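Local structure of beta-galacturonidase (Eisenbergiella tayi, 6NCX) at the interface of chains A and B. The protein hydrolyses beta-galacturonides as a glycoside hydrolase family 2 enzyme, and binds galacturonate. Sequence-based numbering; all coordinates share one arbitrary frame. Chains: chain A/B, Beta-galacturonidase.

The interface of chains A and B. Residues chain A 290, 294, 298, 322; chain B 18-20, 36, 38-39.
A:Gln294 lies across B:Leu20 and B:Pro38, which sit next to each other on chain B, and its contacts are of two kinds. With B:Leu20 the amide group itself does the touching: CD2 of the leucine meets the amide carbon CD at 3.6 Å and is close to both NE2 and OE1, the pattern of a methyl group set over the face of the amide. With B:Pro38 the aliphatic part is used, CG standing 3.8 Å from the ring carbon CB. CG is anti to the backbone N (chi1 -176°) and the chain bends at chi2 (56°), which turns the amide aside toward the leucine. An alanine here would probably leave the B:Leu20 methyl and the B:Pro38 ring without their shared partner, opening a gap between them and helix 290-302.

The remaining contacts are van der Waals packing, mostly between apolar groups. A:Met298 meets B:Pro38 tip to tip, SD to CD at 3.7 Å, while on the other flank A:Phe290 brings ring atom CE2 to within 4.0 Å of CB of the same proline. CZ of that phenyl ring packs, without bonding, against the B:Ala19 backbone, 3.8 Å from N. A:Leu322, from helix 317-326, adds CD2 at 4.0 Å from CD1 of B:Leu20.

No nitrogen or oxygen pairs across this patch, so it rests on van der Waals packing. Helix 290-302 thus packs on strands 19-26 and 35-39 of the other copy, one patch of a two-fold symmetric homomeric interface whose twin has the chains exchanged, which may help hold the subunits together in the deposited four-copy assembly.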
loop_
_atom_site.group_PDB
_atom_site.type_symbol
_atom_site.label_atom_id
_atom_site.label_comp_id
_atom_site.label_asym_id
_atom_site.label_seq_id
_atom_site.Cartn_x
_atom_site.Cartn_y
_atom_site.Cartn_z
ATOM N N PHE A 290 27.068 6.565 7.391
ATOM C CA PHE A 290 27.255 5.936 8.698
ATOM C C PHE A 290 25.937 5.582 9.390
ATOM O O PHE A 290 25.784 4.473 9.917
ATOM C CB PHE A 290 28.085 6.877 9.589
ATOM C CG PHE A 290 28.106 6.487 11.044
ATOM C CD1 PHE A 290 28.923 5.450 11.484
ATOM C CD2 PHE A 290 27.310 7.153 11.974
ATOM C CE1 PHE A 290 28.947 5.084 12.833
ATOM C CE2 PHE A 290 27.333 6.795 13.325
ATOM C CZ PHE A 290 28.154 5.758 13.753
ATOM N N GLN A 294 24.597 1.721 10.311
ATOM C CA GLN A 294 24.352 1.262 11.672
ATOM C C GLN A 294 22.885 0.886 11.859
ATOM O O GLN A 294 22.560 -0.009 12.653
ATOM C CB GLN A 294 24.797 2.331 12.677
ATOM C CG GLN A 294 24.677 1.927 14.151
ATOM C CD GLN A 294 25.425 0.633 14.504
ATOM O OE1 GLN A 294 26.340 0.209 13.795
ATOM N NE2 GLN A 294 25.028 0.005 15.614
ATOM N N MET A 298 21.831 -2.643 13.312
ATOM C CA MET A 298 20.991 -2.811 14.501
ATOM C C MET A 298 19.777 -3.694 14.210
ATOM O O MET A 298 19.396 -4.518 15.042
ATOM C CB MET A 298 20.559 -1.449 15.053
ATOM C CG MET A 298 21.723 -0.641 15.626
ATOM S SD MET A 298 21.251 0.843 16.538
ATOM C CE MET A 298 20.976 0.156 18.166
ATOM N N LEU A 322 32.547 -1.047 11.454
ATOM C CA LEU A 322 31.408 -1.224 12.345
ATOM C C LEU A 322 31.200 -2.683 12.715
ATOM O O LEU A 322 30.717 -2.970 13.812
ATOM C CB LEU A 322 30.148 -0.667 11.688
ATOM C CG LEU A 322 30.125 0.855 11.591
ATOM C CD1 LEU A 322 28.976 1.315 10.667
ATOM C CD2 LEU A 322 30.030 1.434 13.016
ATOM N N SER B 18 29.871 10.526 15.639
ATOM C CA SER B 18 30.211 9.619 14.542
ATOM C C SER B 18 30.871 8.360 15.095
ATOM O O SER B 18 31.913 7.916 14.617
ATOM C CB SER B 18 31.122 10.291 13.504
ATOM O OG SER B 18 30.522 11.424 12.915
ATOM N N ALA B 19 30.264 7.791 16.135
ATOM C CA ALA B 19 30.830 6.625 16.800
ATOM C C ALA B 19 29.714 5.861 17.486
ATOM O O ALA B 19 28.601 6.358 17.647
ATOM C CB ALA B 19 31.900 7.016 17.826
ATOM N N LEU B 20 30.042 4.649 17.913
ATOM C CA LEU B 20 29.183 3.864 18.784
ATOM C C LEU B 20 29.550 4.176 20.228
ATOM O O LEU B 20 30.738 4.180 20.574
ATOM C CB LEU B 20 29.370 2.372 18.507
ATOM C CG LEU B 20 29.187 1.947 17.050
ATOM C CD1 LEU B 20 29.437 0.455 16.896
ATOM C CD2 LEU B 20 27.791 2.327 16.575
ATOM N N GLN B 36 25.625 -1.264 22.190
ATOM C CA GLN B 36 26.351 -0.256 21.427
ATOM C C GLN B 36 25.374 0.487 20.522
ATOM O O GLN B 36 24.544 -0.137 19.850
ATOM C CB GLN B 36 27.457 -0.893 20.588
ATOM C CG GLN B 36 28.513 -1.663 21.381
ATOM C CD GLN B 36 29.286 -2.626 20.484
ATOM O OE1 GLN B 36 28.764 -3.679 20.077
ATOM N NE2 GLN B 36 30.522 -2.262 20.147
ATOM N N PRO B 38 24.585 4.301 18.055
ATOM C CA PRO B 38 25.264 5.364 17.299
ATOM C C PRO B 38 25.022 6.742 17.886
ATOM O O PRO B 38 23.931 7.059 18.371
ATOM C CB PRO B 38 24.637 5.256 15.906
ATOM C CG PRO B 38 23.233 4.769 16.200
ATOM C CD PRO B 38 23.375 3.812 17.365
ATOM N N VAL B 39 26.066 7.558 17.844
ATOM C CA VAL B 39 25.962 8.979 18.156
ATOM C C VAL B 39 26.536 9.696 16.942
ATOM O O VAL B 39 27.610 9.314 16.473
ATOM C CB VAL B 39 26.696 9.340 19.461
ATOM C CG1 VAL B 39 26.511 10.813 19.798
ATOM C CG2 VAL B 39 26.200 8.460 20.613
#